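Local coordinates for uncharacterized protein (Clostridium leptum, PDB 4PW1), which is of unknown function but belongs to the DUF6836 family and folds as a nine-stranded antiparallel beta sheet surrounded by alpha-helices, at residues T203-E206 and L207-S211; D171-F174 and Y175-F178. All coordinates share one frame; numbering follows the deposited sequence.

Contact 1 (T203-E206 and L207-S211); sequences TIWE and LVLKS
Thr-203 O accepts from Leu-207 N at 2.9 Å, the first of four consecutive i to i+4 backbone bonds that join 203-206 to 207-211 as one helical run. The bonds from Val-208 N to Ile-204 O and Leu-209 N to Trp-205 O follow, and the last, Lys-210 N to Glu-206 O (2.9 Å), is bent to 142° at the hydrogen. At Ser-211 the backbone leaves helical angles, although its N still reaches Leu-207 O. Residues 203-210 thus form the last turns of helix 198-210, which packs on strand 233-239 of the antiparallel sheet through Ile-204, Leu-207 and Val-208. On another side of the helix Trp-205 and Leu-209 run side by side. With CG of both anti to the backbone N (chi1 180°), methyl CD2 of Leu-209 sits over one face of the indole, 4.0 Å from the centroid of the six-membered ring of Trp-205, a CH-pi contact. The indole NE1 is bonded to Pro-143 O. Glu-206 and Lys-210 meet through their aliphatic parts, CG of Glu-206 lying 3.8 Å from CD of Lys-210. Their charged ends stay beyond salt-bridge range, with OE2 of Glu-206 4.1 Å from NZ of Lys-210; that carboxylate oxygen is hydrogen-bonded to Tyr-202 OH.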
loop_
_atom_site.group_PDB
_atom_site.type_symbol
_atom_site.label_atom_id
_atom_site.label_comp_id
_atom_site.label_asym_id
_atom_site.label_seq_id
_atom_site.Cartn_x
_atom_site.Cartn_y
_atom_site.Cartn_z
ATOM N N THR B 203 -20.757 0.683 -12.651
ATOM C CA THR B 203 -19.425 0.083 -12.575
ATOM C C THR B 203 -19.183 -0.542 -11.195
ATOM O O THR B 203 -18.654 -1.635 -11.082
ATOM C CB THR B 203 -18.340 1.130 -12.844
ATOM O OG1 THR B 203 -18.506 1.615 -14.159
ATOM C CG2 THR B 203 -16.921 0.544 -12.720
ATOM N N ILE B 204 -19.608 0.143 -10.155
ATOM C CA ILE B 204 -19.414 -0.364 -8.809
ATOM C C ILE B 204 -20.172 -1.683 -8.626
ATOM O O ILE B 204 -19.625 -2.685 -8.132
ATOM C CB ILE B 204 -19.857 0.709 -7.768
ATOM C CG1 ILE B 204 -18.910 1.916 -7.828
ATOM C CG2 ILE B 204 -19.848 0.140 -6.381
ATOM C CD1 ILE B 204 -19.474 3.149 -7.138
ATOM N N TRP B 205 -21.433 -1.685 -9.049
ATOM C CA TRP B 205 -22.244 -2.869 -8.957
ATOM C C TRP B 205 -21.662 -4.018 -9.752
ATOM O O TRP B 205 -21.567 -5.158 -9.251
ATOM C CB TRP B 205 -23.642 -2.491 -9.441
ATOM C CG TRP B 205 -24.657 -3.522 -9.453
ATOM C CD1 TRP B 205 -25.447 -3.918 -8.405
ATOM C CD2 TRP B 205 -25.033 -4.314 -10.567
ATOM N NE1 TRP B 205 -26.332 -4.890 -8.827
ATOM C CE2 TRP B 205 -26.089 -5.155 -10.148
ATOM C CE3 TRP B 205 -24.630 -4.362 -11.908
ATOM C CZ2 TRP B 205 -26.739 -6.017 -11.035
ATOM C CZ3 TRP B 205 -25.238 -5.275 -12.766
ATOM C CH2 TRP B 205 -26.279 -6.079 -12.327
ATOM N N GLU B 206 -21.283 -3.736 -10.999
ATOM C CA GLU B 206 -20.768 -4.761 -11.881
ATOM C C GLU B 206 -19.442 -5.377 -11.357
ATOM O O GLU B 206 -19.215 -6.580 -11.492
ATOM C CB GLU B 206 -20.546 -4.228 -13.293
ATOM C CG GLU B 206 -20.150 -5.298 -14.299
ATOM C CD GLU B 206 -19.728 -4.710 -15.623
ATOM O OE1 GLU B 206 -18.674 -4.059 -15.580
ATOM O OE2 GLU B 206 -20.437 -4.857 -16.682
ATOM N N LEU B 207 -18.574 -4.563 -10.789
ATOM C CA LEU B 207 -17.360 -5.116 -10.227
ATOM C C LEU B 207 -17.632 -6.100 -9.112
ATOM O O LEU B 207 -17.056 -7.216 -9.097
ATOM C CB LEU B 207 -16.486 -4.035 -9.664
ATOM C CG LEU B 207 -15.718 -3.305 -10.738
ATOM C CD1 LEU B 207 -15.170 -2.029 -10.120
ATOM C CD2 LEU B 207 -14.641 -4.196 -11.325
ATOM N N VAL B 208 -18.542 -5.749 -8.212
ATOM C CA VAL B 208 -18.843 -6.662 -7.124
ATOM C C VAL B 208 -19.507 -7.938 -7.667
ATOM O O VAL B 208 -19.310 -9.054 -7.151
ATOM C CB VAL B 208 -19.704 -5.987 -6.046
ATOM C CG1 VAL B 208 -20.085 -6.971 -4.950
ATOM C CG2 VAL B 208 -18.946 -4.855 -5.440
ATOM N N LEU B 209 -20.298 -7.789 -8.725
ATOM C CA LEU B 209 -21.034 -8.923 -9.246
ATOM C C LEU B 209 -20.136 -9.875 -9.997
ATOM O O LEU B 209 -20.327 -11.087 -9.929
ATOM C CB LEU B 209 -22.117 -8.422 -10.206
ATOM C CG LEU B 209 -23.000 -9.442 -10.874
ATOM C CD1 LEU B 209 -23.842 -10.176 -9.857
ATOM C CD2 LEU B 209 -23.897 -8.752 -11.903
ATOM N N LYS B 210 -19.171 -9.339 -10.738
ATOM C CA LYS B 210 -18.451 -10.167 -11.711
ATOM C C LYS B 210 -17.023 -10.463 -11.331
ATOM O O LYS B 210 -16.386 -11.285 -11.962
ATOM C CB LYS B 210 -18.478 -9.508 -13.083
ATOM C CG LYS B 210 -19.920 -9.386 -13.587
ATOM C CD LYS B 210 -20.050 -9.052 -15.054
ATOM C CE LYS B 210 -21.515 -9.221 -15.455
ATOM N NZ LYS B 210 -21.837 -8.729 -16.811
ATOM N N SER B 211 -16.491 -9.800 -10.324
ATOM C CA SER B 211 -15.108 -10.064 -9.980
ATOM C C SER B 211 -15.045 -11.072 -8.840
ATOM O O SER B 211 -15.954 -11.187 -8.012
ATOM C CB SER B 211 -14.401 -8.768 -9.565
ATOM O OG SER B 211 -13.094 -9.058 -9.028
#

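Contact 2 (D171-F174 and Y175-F178); sequences DNAF and YMFF
Asn-172 OD1 is held by two backbone N-H groups, accepting a nearly straight bond from Tyr-175 N (3.0 Å, 168° at the hydrogen) and a weak one from Phe-174 N. This is an N-cap: the side chain of the residue just before helix 173-190 takes up amides of the first turn, which have no preceding carbonyl of the helix to bond to. The donor N of Tyr-175 is tilted out of the plane of the side-chain amide. CG of Asn-172 stands anti to its own N (chi1 -176°), which brings the amide to the N-H groups of the first turn; the rotation about CB-CG then points OD1 at them and sets the amide on the Tyr-175 ring. The two planes are 25° apart and stacked, with Asn-172 CG 3.6 Å above the ring plane and displaced toward the rim. The amide is also held through ND2, which bonds to Asp-135 O, while the phenol OH of Tyr-175 bonds to Asp-142 O; both partners place this helix start against helix 122-141 and the loop after it. Regular helical bonding begins with Met-176 N to Asn-172 O (3.0 Å) and continues with Phe-177 N to Ala-173 O. Met-176, a selenomethionine, extends from the helix and then bends at its end, bringing its methyl CE to 3.8 Å from CA of Ala-173. The next bond, Phe-178 N to Phe-174 O, is 2.9 Å long, and CD2 of the Phe-178 ring lies 3.2 Å from Phe-174 O.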
loop_
_atom_site.group_PDB
_atom_site.type_symbol
_atom_site.label_atom_id
_atom_site.label_comp_id
_atom_site.label_asym_id
_atom_site.label_seq_id
_atom_site.Cartn_x
_atom_site.Cartn_y
_atom_site.Cartn_z
ATOM N N ASP B 171 -29.579 -6.222 6.726
ATOM C CA ASP B 171 -28.249 -5.953 7.245
ATOM C C ASP B 171 -27.154 -6.468 6.295
ATOM O O ASP B 171 -25.980 -6.586 6.695
ATOM C CB ASP B 171 -28.078 -6.489 8.671
ATOM C CG ASP B 171 -28.132 -7.976 8.736
ATOM O OD1 ASP B 171 -27.717 -8.637 7.764
ATOM O OD2 ASP B 171 -28.587 -8.493 9.768
ATOM N N ASN B 172 -27.528 -6.739 5.040
ATOM C CA ASN B 172 -26.537 -7.093 3.999
ATOM C C ASN B 172 -25.659 -5.875 3.655
ATOM O O ASN B 172 -26.154 -4.839 3.205
ATOM C CB ASN B 172 -27.259 -7.632 2.756
ATOM C CG ASN B 172 -26.309 -8.110 1.674
ATOM O OD1 ASN B 172 -25.557 -7.319 1.104
ATOM N ND2 ASN B 172 -26.328 -9.407 1.391
ATOM N N ALA B 173 -24.344 -5.970 3.887
ATOM C CA ALA B 173 -23.484 -4.800 3.719
ATOM C C ALA B 173 -23.499 -4.256 2.269
ATOM O O ALA B 173 -23.371 -3.025 2.043
ATOM C CB ALA B 173 -22.050 -5.124 4.149
ATOM N N PHE B 174 -23.638 -5.156 1.295
ATOM C CA PHE B 174 -23.594 -4.775 -0.115
ATOM C C PHE B 174 -24.878 -4.051 -0.448
ATOM O O PHE B 174 -24.817 -2.961 -0.976
ATOM C CB PHE B 174 -23.326 -5.978 -1.034
ATOM C CG PHE B 174 -21.967 -6.574 -0.841
ATOM C CD1 PHE B 174 -20.871 -6.031 -1.476
ATOM C CD2 PHE B 174 -21.770 -7.631 0.042
ATOM C CE1 PHE B 174 -19.612 -6.542 -1.288
ATOM C CE2 PHE B 174 -20.498 -8.141 0.251
ATOM C CZ PHE B 174 -19.403 -7.589 -0.409
ATOM N N TYR B 175 -26.023 -4.630 -0.073
ATOM C CA TYR B 175 -27.307 -3.971 -0.303
ATOM C C TYR B 175 -27.354 -2.584 0.338
ATOM O O TYR B 175 -27.840 -1.630 -0.280
ATOM C CB TYR B 175 -28.477 -4.807 0.210
ATOM C CG TYR B 175 -28.729 -6.113 -0.492
ATOM C CD1 TYR B 175 -28.303 -6.337 -1.815
ATOM C CD2 TYR B 175 -29.464 -7.117 0.132
ATOM C CE1 TYR B 175 -28.584 -7.537 -2.465
ATOM C CE2 TYR B 175 -29.755 -8.322 -0.505
ATOM C CZ TYR B 175 -29.319 -8.535 -1.808
ATOM O OH TYR B 175 -29.577 -9.741 -2.441
HETATM N N MSE B 176 -26.852 -2.460 1.572
HETATM C CA MSE B 176 -26.936 -1.191 2.279
HETATM C C MSE B 176 -26.083 -0.156 1.598
HETATM O O MSE B 176 -26.495 1.025 1.433
HETATM C CB MSE B 176 -26.456 -1.279 3.722
HETATM C CG MSE B 176 -27.439 -2.099 4.540
HETATM SE SE MSE B 176 -26.860 -2.120 6.442
HETATM C CE MSE B 176 -24.953 -2.717 6.493
ATOM N N PHE B 177 -24.883 -0.566 1.208
ATOM C CA PHE B 177 -23.968 0.378 0.567
ATOM C C PHE B 177 -24.505 0.812 -0.807
ATOM O O PHE B 177 -24.523 1.984 -1.121
ATOM C CB PHE B 177 -22.589 -0.226 0.423
ATOM C CG PHE B 177 -21.616 0.672 -0.299
ATOM C CD1 PHE B 177 -21.124 1.814 0.309
ATOM C CD2 PHE B 177 -21.246 0.390 -1.598
ATOM C CE1 PHE B 177 -20.256 2.653 -0.373
ATOM C CE2 PHE B 177 -20.373 1.203 -2.283
ATOM C CZ PHE B 177 -19.875 2.335 -1.658
ATOM N N PHE B 178 -24.971 -0.119 -1.622
ATOM C CA PHE B 178 -25.531 0.268 -2.937
ATOM C C PHE B 178 -26.750 1.165 -2.822
ATOM O O PHE B 178 -26.925 2.106 -3.616
ATOM C CB PHE B 178 -25.850 -0.969 -3.784
ATOM C CG PHE B 178 -24.632 -1.755 -4.158
ATOM C CD1 PHE B 178 -23.465 -1.124 -4.463
ATOM C CD2 PHE B 178 -24.652 -3.129 -4.167
ATOM C CE1 PHE B 178 -22.321 -1.847 -4.770
ATOM C CE2 PHE B 178 -23.520 -3.847 -4.513
ATOM C CZ PHE B 178 -22.370 -3.206 -4.822
#

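In the fold
Contact 2 comes first along the chain, at the start of helix 173-190; contact 1 follows at the end of helix 198-210, the next helix. Their centres are about 14 Å apart, and both belong to the same DUF6836 domain. The two helices touch directly: Ile-204 CG2 lies 3.6 Å from Phe-178 CE1, and Val-208 CG1 lies 3.7 Å from Phe-174 CD1. Both also pack on strand 233-239, where Leu-236 meets Phe-174, Phe-177 and Val-208, and on helix 122-141, whose Phe-139 touches both contacts. The capped start of one helix and the final turns of the next therefore share an apolar layer against the antiparallel sheet.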